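Local coordinates for protein histidine--tRNA ligase (Thermus thermophilus, PDB 1H4V) that joins L-histidine to tRNA(His) at the expense of ATP, giving histidyl-tRNA(His), AMP and diphosphate, and works as a homodimer, at residues T83-L91 with L291-V300. Sequence-based numbering, arbitrary orientation.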
loop_
_atom_site.group_PDB
_atom_site.type_symbol
_atom_site.label_atom_id
_atom_site.label_comp_id
_atom_site.label_asym_id
_atom_site.label_seq_id
_atom_site.Cartn_x
_atom_site.Cartn_y
_atom_site.Cartn_z
ATOM N N THR A 83 6.461 3.582 14.764
ATOM C CA THR A 83 7.702 4.134 15.319
ATOM C C THR A 83 8.854 3.167 15.541
ATOM O O THR A 83 9.945 3.397 15.024
ATOM C CB THR A 83 7.446 4.897 16.644
ATOM O OG1 THR A 83 6.375 5.835 16.458
ATOM C CG2 THR A 83 8.708 5.672 17.062
ATOM N N ALA A 84 8.628 2.095 16.301
ATOM C CA ALA A 84 9.689 1.125 16.557
ATOM C C ALA A 84 10.244 0.530 15.260
ATOM O O ALA A 84 11.449 0.311 15.140
ATOM C CB ALA A 84 9.189 0.010 17.469
ATOM N N ALA A 85 9.366 0.266 14.299
ATOM C CA ALA A 85 9.782 -0.299 13.013
ATOM C C ALA A 85 10.661 0.684 12.248
ATOM O O ALA A 85 11.637 0.293 11.613
ATOM C CB ALA A 85 8.565 -0.654 12.177
ATOM N N MET A 86 10.314 1.963 12.312
ATOM C CA MET A 86 11.086 2.991 11.618
ATOM C C MET A 86 12.438 3.186 12.275
ATOM O O MET A 86 13.444 3.313 11.579
ATOM C CB MET A 86 10.288 4.300 11.561
ATOM C CG MET A 86 9.052 4.126 10.687
ATOM S SD MET A 86 7.783 5.368 10.834
ATOM C CE MET A 86 8.442 6.617 9.693
ATOM N N VAL A 87 12.463 3.191 13.606
ATOM C CA VAL A 87 13.722 3.326 14.345
ATOM C C VAL A 87 14.598 2.111 14.024
ATOM O O VAL A 87 15.807 2.239 13.838
ATOM C CB VAL A 87 13.498 3.362 15.873
ATOM C CG1 VAL A 87 14.841 3.256 16.596
ATOM C CG2 VAL A 87 12.786 4.642 16.271
ATOM N N ARG A 88 13.971 0.937 13.948
ATOM C CA ARG A 88 14.677 -0.299 13.638
ATOM C C ARG A 88 15.276 -0.209 12.235
ATOM O O ARG A 88 16.335 -0.776 11.965
ATOM C CB ARG A 88 13.715 -1.489 13.747
ATOM C CG ARG A 88 14.359 -2.882 13.686
ATOM C CD ARG A 88 14.672 -3.294 12.250
ATOM N NE ARG A 88 13.472 -3.272 11.419
ATOM C CZ ARG A 88 13.475 -3.067 10.108
ATOM N NH1 ARG A 88 14.616 -2.868 9.468
ATOM N NH2 ARG A 88 12.336 -3.037 9.440
ATOM N N ALA A 89 14.602 0.511 11.344
ATOM C CA ALA A 89 15.095 0.676 9.980
ATOM C C ALA A 89 16.247 1.688 9.937
ATOM O O ALA A 89 17.221 1.495 9.210
ATOM C CB ALA A 89 13.957 1.128 9.052
ATOM N N TYR A 90 16.126 2.758 10.716
ATOM C CA TYR A 90 17.149 3.800 10.785
ATOM C C TYR A 90 18.465 3.149 11.228
ATOM O O TYR A 90 19.546 3.474 10.729
ATOM C CB TYR A 90 16.713 4.861 11.801
ATOM C CG TYR A 90 17.724 5.943 12.116
ATOM C CD1 TYR A 90 17.678 7.180 11.466
ATOM C CD2 TYR A 90 18.682 5.760 13.114
ATOM C CE1 TYR A 90 18.560 8.216 11.811
ATOM C CE2 TYR A 90 19.570 6.783 13.467
ATOM C CZ TYR A 90 19.503 8.010 12.817
ATOM O OH TYR A 90 20.357 9.035 13.181
ATOM N N LEU A 91 18.344 2.218 12.167
ATOM C CA LEU A 91 19.480 1.479 12.696
ATOM C C LEU A 91 20.050 0.504 11.672
ATOM O O LEU A 91 21.251 0.510 11.400
ATOM C CB LEU A 91 19.051 0.692 13.942
ATOM C CG LEU A 91 19.336 1.247 15.341
ATOM C CD1 LEU A 91 19.587 2.746 15.315
ATOM C CD2 LEU A 91 18.176 0.891 16.242
ATOM N N LEU A 291 14.043 4.997 22.871
ATOM C CA LEU A 291 13.587 3.820 22.145
ATOM C C LEU A 291 14.694 3.091 21.384
ATOM O O LEU A 291 14.705 1.858 21.322
ATOM C CB LEU A 291 12.449 4.205 21.183
ATOM C CG LEU A 291 11.908 3.110 20.259
ATOM C CD1 LEU A 291 11.275 2.001 21.069
ATOM C CD2 LEU A 291 10.890 3.716 19.323
ATOM N N SER A 292 15.622 3.843 20.804
ATOM C CA SER A 292 16.716 3.243 20.049
ATOM C C SER A 292 17.562 2.302 20.908
ATOM O O SER A 292 17.835 1.168 20.520
ATOM C CB SER A 292 17.604 4.336 19.460
ATOM O OG SER A 292 18.666 3.767 18.713
ATOM N N GLU A 293 17.987 2.780 22.071
ATOM C CA GLU A 293 18.799 1.966 22.974
ATOM C C GLU A 293 18.025 0.726 23.397
ATOM O O GLU A 293 18.594 -0.348 23.596
ATOM C CB GLU A 293 19.216 2.797 24.194
ATOM C CG GLU A 293 20.383 3.736 23.898
ATOM C CD GLU A 293 20.426 4.956 24.803
ATOM O OE1 GLU A 293 19.601 5.879 24.604
ATOM O OE2 GLU A 293 21.289 4.997 25.712
ATOM N N LEU A 294 16.713 0.884 23.507
ATOM C CA LEU A 294 15.825 -0.200 23.894
ATOM C C LEU A 294 15.904 -1.327 22.860
ATOM O O LEU A 294 15.735 -2.500 23.189
ATOM C CB LEU A 294 14.395 0.352 24.002
ATOM C CG LEU A 294 13.210 -0.494 24.453
ATOM C CD1 LEU A 294 12.912 -1.542 23.404
ATOM C CD2 LEU A 294 13.505 -1.128 25.804
ATOM N N LEU A 295 16.184 -0.964 21.614
ATOM C CA LEU A 295 16.278 -1.934 20.531
ATOM C C LEU A 295 17.707 -2.427 20.314
ATOM O O LEU A 295 17.956 -3.294 19.478
ATOM C CB LEU A 295 15.731 -1.319 19.232
ATOM C CG LEU A 295 14.261 -0.882 19.307
ATOM C CD1 LEU A 295 13.772 -0.399 17.946
ATOM C CD2 LEU A 295 13.420 -2.057 19.789
ATOM N N GLY A 296 18.646 -1.863 21.060
ATOM C CA GLY A 296 20.025 -2.287 20.931
ATOM C C GLY A 296 20.921 -1.323 20.188
ATOM O O GLY A 296 22.087 -1.613 19.977
ATOM N N GLY A 297 20.394 -0.172 19.796
ATOM C CA GLY A 297 21.212 0.782 19.074
ATOM C C GLY A 297 21.738 1.887 19.969
ATOM O O GLY A 297 21.442 1.927 21.161
ATOM N N PRO A 298 22.542 2.802 19.421
ATOM C CA PRO A 298 23.073 3.895 20.234
ATOM C C PRO A 298 21.939 4.855 20.564
ATOM O O PRO A 298 20.782 4.604 20.221
ATOM C CB PRO A 298 24.106 4.532 19.314
ATOM C CG PRO A 298 23.492 4.323 17.956
ATOM C CD PRO A 298 23.031 2.888 18.034
ATOM N N ARG A 299 22.270 5.952 21.228
ATOM C CA ARG A 299 21.270 6.943 21.570
ATOM C C ARG A 299 20.835 7.658 20.297
ATOM O O ARG A 299 21.670 8.136 19.537
ATOM C CB ARG A 299 21.852 7.965 22.545
ATOM C CG ARG A 299 20.998 9.211 22.706
ATOM C CD ARG A 299 21.714 10.286 23.500
ATOM N NE ARG A 299 20.831 11.415 23.782
ATOM C CZ ARG A 299 19.692 11.315 24.462
ATOM N NH1 ARG A 299 19.296 10.135 24.927
ATOM N NH2 ARG A 299 18.948 12.395 24.684
ATOM N N VAL A 300 19.531 7.719 20.059
ATOM C CA VAL A 300 19.000 8.405 18.885
ATOM C C VAL A 300 17.758 9.194 19.267
ATOM O O VAL A 300 16.689 8.623 19.459
ATOM C CB VAL A 300 18.612 7.427 17.761
ATOM C CG1 VAL A 300 18.003 8.211 16.585
ATOM C CG2 VAL A 300 19.833 6.636 17.299
#
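Val87 on helix 83-92 lies against Ser292 in the short helix 291-294, their CA atoms 6.4 Å apart, and the backbones stay close from Ala84 beside Leu291 to Leu91 beside Gly297. Val87 divides its branches between two leucines. Val87 CG2 meets Leu291 CD2 at 3.7 Å, while Val87 CG1, anti to the backbone N (chi1 170°), rests over Ser292 CA and reaches Leu295 CD1 at 4.0 Å. Leu291 CD2 also touches the methyl of Thr83. Leu295 CD1 sits on the backbone of the facing helix, 3.7 Å from Ala84 O. Further along, Leu91 brings both its methyls, CD1 and CD2, against one side of Ser292 OG. Ser292 OG donates to Pro298 O at 2.7 Å, nearly in line with the carbonyl. Val300 CG1 and CG2 both lie 3.8 Å from Tyr90 CE2. The phenol OH of Tyr90 bonds to Gln100. Gly296, with positive phi, closes helix 291-294 in a Schellman motif, and Ser292 O accepts from Leu295 N and Gly297 N on opposite faces of its plane. Arg88 turns its guanidinium away, to Glu45, Glu92 and Asp11 of the second subunit. No hydrogen bond links the two segments. Apolar packing therefore joins these two parts of the class II catalytic domain, and the serine hydroxyl, though set against the methyls of Leu91, is satisfied within its own segment, by the loop that follows the helix.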